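Local structure of GH3 beta-N-acetylglucosaminidase (Paenibacillaceae, 6K5J) at residues A[236-241]-A[245-250]; A[470-475]-A[493-498]. The protein hydrolyses terminal beta-linked N-acetylglucosamine residues as a family 3 glycoside hydrolase, an activity that probably serves the breakdown of chitin-derived sugars. All blocks are in the same frame, centred on the assembly; numbering follows the deposited sequence.

Overall arrangement
Contact 1 and contact 2 belong to distant parts of one chain: their centres lie about 47 Å apart, and their nearest atoms are still about 34 Å from each other. Contact 1 falls within the family 3 N-terminal, TIM-barrel-type range and closes the loop between strand 226-229 and helix 249-258. Contact 2 comes later, beside the mixed sheet that includes strands 478-483 and 499-501. Their centres are about 25 Å and about 32 Å from the centre of the chain. Residues around the N-acetylglucosamine fall between 47 and 297, a span that excludes contact 2. Contact 1 rests on a carboxylate and an amide, whereas contact 2 has no hydrogen bond between its segments.

Contact 1: A[236-241]-A[245-250]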
# COMPACT_ATOMS: atom_id res chain seq x y z
N ALA A 236 6.26 25.13 -3.83
CA ALA A 236 5.49 26.14 -3.11
C ALA A 236 5.83 26.17 -1.63
O ALA A 236 5.55 27.17 -0.96
CB ALA A 236 3.98 25.90 -3.28
N VAL A 237 6.41 25.09 -1.11
CA VAL A 237 6.80 25.00 0.29
C VAL A 237 8.31 25.11 0.45
O VAL A 237 8.80 25.80 1.35
CB VAL A 237 6.28 23.70 0.93
CG1 VAL A 237 6.59 23.68 2.43
CG2 VAL A 237 4.79 23.55 0.70
N GLU A 238 9.07 24.43 -0.41
CA GLU A 238 10.52 24.34 -0.30
C GLU A 238 11.16 24.90 -1.56
O GLU A 238 11.06 24.28 -2.64
CB GLU A 238 10.95 22.89 -0.08
CG GLU A 238 12.45 22.65 -0.10
CD GLU A 238 13.19 23.53 0.90
OE1 GLU A 238 13.92 24.45 0.46
OE2 GLU A 238 13.04 23.31 2.12
N PRO A 239 11.80 26.07 -1.48
CA PRO A 239 12.45 26.63 -2.68
C PRO A 239 13.66 25.85 -3.14
O PRO A 239 13.95 25.86 -4.34
CB PRO A 239 12.84 28.05 -2.24
CG PRO A 239 12.02 28.33 -1.02
CD PRO A 239 11.83 27.00 -0.34
N GLU A 240 14.38 25.20 -2.24
CA GLU A 240 15.55 24.43 -2.64
C GLU A 240 15.14 23.11 -3.26
O GLU A 240 14.02 22.63 -3.07
CB GLU A 240 16.48 24.19 -1.45
CG GLU A 240 16.98 25.46 -0.79
CD GLU A 240 17.63 26.39 -1.79
OE1 GLU A 240 18.37 25.90 -2.67
OE2 GLU A 240 17.39 27.62 -1.70
N LYS A 241 16.07 22.51 -4.02
CA LYS A 241 15.84 21.20 -4.64
C LYS A 241 16.04 20.11 -3.59
O LYS A 241 16.98 19.31 -3.62
CB LYS A 241 16.76 21.01 -5.84
CG LYS A 241 16.23 20.01 -6.85
CD LYS A 241 17.28 19.62 -7.89
CE LYS A 241 16.72 19.77 -9.30
NZ LYS A 241 17.80 19.81 -10.33
N THR A 245 11.07 14.77 2.23
CA THR A 245 11.82 13.97 3.20
C THR A 245 13.03 14.70 3.75
O THR A 245 13.41 14.49 4.90
CB THR A 245 12.27 12.66 2.54
OG1 THR A 245 11.12 11.96 2.07
CG2 THR A 245 13.05 11.78 3.52
N LEU A 246 13.67 15.55 2.94
CA LEU A 246 14.90 16.24 3.32
C LEU A 246 14.70 17.74 3.52
O LEU A 246 15.69 18.47 3.59
CB LEU A 246 15.98 15.99 2.26
CG LEU A 246 16.22 14.52 1.90
CD1 LEU A 246 17.39 14.36 0.93
CD2 LEU A 246 16.45 13.67 3.16
N SER A 247 13.47 18.21 3.64
CA SER A 247 13.16 19.64 3.66
C SER A 247 12.70 20.06 5.05
O SER A 247 11.63 19.64 5.51
CB SER A 247 12.08 19.97 2.64
OG SER A 247 11.54 21.25 2.91
N SER A 248 13.48 20.93 5.71
CA SER A 248 12.99 21.47 6.97
C SER A 248 11.74 22.32 6.76
O SER A 248 10.89 22.37 7.65
CB SER A 248 14.10 22.27 7.68
OG SER A 248 14.63 23.27 6.83
N ASN A 249 11.60 22.95 5.59
CA ASN A 249 10.38 23.71 5.30
C ASN A 249 9.14 22.82 5.36
O ASN A 249 8.10 23.23 5.89
CB ASN A 249 10.47 24.38 3.94
CG ASN A 249 11.20 25.71 4.00
OD1 ASN A 249 11.94 25.97 4.94
ND2 ASN A 249 11.00 26.54 2.99
N VAL A 250 9.23 21.61 4.80
CA VAL A 250 8.07 20.73 4.78
C VAL A 250 7.85 20.08 6.14
O VAL A 250 6.71 19.98 6.62
CB VAL A 250 8.21 19.66 3.67
CG1 VAL A 250 7.00 18.72 3.68
CG2 VAL A 250 8.36 20.32 2.31
O HOH W 1 14.60 24.34 3.98
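Glu-238 lays its side chain against the hydroxyl of Ser-247, the residue before the turn into helix 249-258, and runs past it from CB to OE2. With CG anti to the backbone N (chi1 174°) and a bend at chi2, the chain passes the serine hydroxyl: CB lies 3.5 Å from Ser-247 OG, and CG and CD stay similarly near that oxygen. At the tip the carboxylate divides its work. OE2 accepts from Ser-247 OG at 2.7 Å through its anti lone pair, while OE1 uses its own anti lone pair for Glu-240 N, 2.8 Å away within the same loop. OE2 also lies 3.3 Å from Asn-249 CB, and a water donates to it and, more weakly, to Asn-249 OD1.

Ser-247 OG in turn accepts from Val-250 N at 3.0 Å, with an N-H...O angle of 154°, a capping bond at the turn into the helix. The hydroxyl thus relays the carboxylate to the helix backbone.

Asn-249 supplies the second polar link: its ND2 donates to Val-237 O over 2.8 Å, the acceptor lying near the amide plane and the donor in the carbonyl plane. The amide and the Glu-238 carboxylate are turned 30° apart. Beyond this polar cluster, Val-237 CG1 meets Val-250 CG2 at 3.8 Å, the two side chains crossing at about a right angle.

A glutamine in place of Glu-238 would probably leave either Ser-247 OG or Glu-240 N without its acceptor, as one of the two oxygens becomes an NH2.

Bonds to both carboxylate oxygens fix the rotation of this buried group and would probably stabilise its negative charge; the same network ties the 236-241 loop to the capped turn into the helix.

Contact 2: A[470-475]-A[493-498]; sequences ALAAKP and LPTVKT
Ala-472 sets its methyl against the backbone and side chain of Thr-495, and this small apolar patch is the close part of the contact. Ala-472 CB approaches Thr-495 CB to 3.8 Å, with the carbonyl oxygen of the threonine at the same distance. In Thr-495 a chi1 of -41° places OG1 beside the backbone N and turns CG2 anti to that nitrogen, which brings CG2 alongside Ala-472 and within 3.9 Å of Ala-472 O. On the buried side, Val-496 adds a looser apolar touch, its CG2 lying 4.2 Å from Ala-472 CB. No hydrogen bond joins the two segments, and the area they bury together is only 141 Å².

Packing thins toward the solvent, where exposed Ala-473 offers little more than its backbone N, 4.3 Å from Thr-495 CG2.

Thr-495 is nevertheless held from the preceding turn of the same helix, since its OG1 is hydrogen-bonded to Glu-469 OE1. The loop keeps its own shape through a type I beta turn from Leu-493 to Val-496, closed by a 3.2 Å bond from Val-496 N to Leu-493 O. Arg-377 NH1 bonds to the carbonyl oxygens of both these residues, while Val-496 also packs on Ile-468 of the helix and Val-481 of the sheet.

Helix 462-472 leads into strand 478-483, and the loop carrying the turn then enters strand 499-501, parallel to it. This contact of residues 470-475 with a strand-connecting loop, beside a mixed six-stranded sheet, is consistent with the second, alpha/beta-sandwich domain of family 3 glycoside hydrolases.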
# COMPACT_ATOMS: atom_id res chain seq x y z
N ALA A 470 -8.83 -5.06 -30.00
CA ALA A 470 -9.06 -5.99 -31.11
C ALA A 470 -10.31 -6.82 -30.87
O ALA A 470 -11.16 -6.97 -31.76
CB ALA A 470 -7.84 -6.90 -31.29
N LEU A 471 -10.45 -7.37 -29.65
CA LEU A 471 -11.64 -8.13 -29.32
C LEU A 471 -12.89 -7.27 -29.39
O LEU A 471 -13.96 -7.74 -29.78
CB LEU A 471 -11.50 -8.74 -27.92
CG LEU A 471 -10.40 -9.77 -27.72
CD1 LEU A 471 -10.24 -10.11 -26.23
CD2 LEU A 471 -10.73 -11.03 -28.51
N ALA A 472 -12.76 -5.99 -29.02
CA ALA A 472 -13.90 -5.08 -29.05
C ALA A 472 -14.37 -4.80 -30.46
O ALA A 472 -15.53 -4.42 -30.65
CB ALA A 472 -13.54 -3.76 -28.35
N ALA A 473 -13.50 -4.97 -31.45
CA ALA A 473 -13.84 -4.73 -32.85
C ALA A 473 -14.42 -5.96 -33.55
O ALA A 473 -14.88 -5.84 -34.69
CB ALA A 473 -12.61 -4.24 -33.61
N LYS A 474 -14.41 -7.12 -32.91
CA LYS A 474 -14.94 -8.33 -33.53
C LYS A 474 -16.46 -8.36 -33.43
O LYS A 474 -16.99 -8.43 -32.31
CB LYS A 474 -14.34 -9.57 -32.88
CG LYS A 474 -12.84 -9.70 -33.08
CD LYS A 474 -12.29 -11.01 -32.52
CE LYS A 474 -12.97 -12.22 -33.16
NZ LYS A 474 -12.04 -13.38 -33.28
N PRO A 475 -17.19 -8.32 -34.54
CA PRO A 475 -18.66 -8.26 -34.45
C PRO A 475 -19.29 -9.54 -33.93
O PRO A 475 -20.47 -9.52 -33.54
CB PRO A 475 -19.10 -7.97 -35.90
CG PRO A 475 -17.83 -7.67 -36.66
CD PRO A 475 -16.73 -8.38 -35.94
N LEU A 493 -9.35 2.50 -23.99
CA LEU A 493 -10.20 1.47 -24.60
C LEU A 493 -11.46 2.08 -25.22
O LEU A 493 -12.58 1.78 -24.81
CB LEU A 493 -10.57 0.41 -23.55
CG LEU A 493 -9.39 -0.29 -22.88
CD1 LEU A 493 -9.87 -1.14 -21.69
CD2 LEU A 493 -8.63 -1.16 -23.89
N PRO A 494 -11.30 2.91 -26.25
CA PRO A 494 -12.47 3.64 -26.78
C PRO A 494 -13.51 2.77 -27.47
O PRO A 494 -14.67 3.19 -27.56
CB PRO A 494 -11.84 4.66 -27.75
CG PRO A 494 -10.53 4.06 -28.14
CD PRO A 494 -10.05 3.29 -26.94
N THR A 495 -13.15 1.57 -27.93
CA THR A 495 -14.08 0.69 -28.63
C THR A 495 -14.87 -0.21 -27.68
O THR A 495 -15.89 -0.78 -28.09
CB THR A 495 -13.33 -0.17 -29.64
OG1 THR A 495 -12.34 0.64 -30.29
CG2 THR A 495 -14.27 -0.76 -30.69
N VAL A 496 -14.43 -0.33 -26.43
CA VAL A 496 -15.10 -1.22 -25.48
C VAL A 496 -16.49 -0.67 -25.17
O VAL A 496 -16.65 0.54 -24.94
CB VAL A 496 -14.24 -1.36 -24.22
CG1 VAL A 496 -15.03 -1.94 -23.05
CG2 VAL A 496 -13.03 -2.22 -24.52
N LYS A 497 -17.49 -1.54 -25.18
CA LYS A 497 -18.86 -1.10 -24.94
C LYS A 497 -19.29 -1.22 -23.48
O LYS A 497 -20.18 -0.48 -23.05
CB LYS A 497 -19.84 -1.91 -25.81
CG LYS A 497 -19.77 -1.57 -27.29
CD LYS A 497 -20.74 -2.45 -28.08
CE LYS A 497 -20.30 -2.59 -29.54
NZ LYS A 497 -20.85 -3.82 -30.15
N THR A 498 -18.71 -2.15 -22.73
CA THR A 498 -19.09 -2.43 -21.35
C THR A 498 -17.83 -2.52 -20.51
O THR A 498 -16.99 -3.38 -20.77
CB THR A 498 -19.89 -3.74 -21.25
OG1 THR A 498 -20.96 -3.72 -22.19
CG2 THR A 498 -20.45 -3.93 -19.84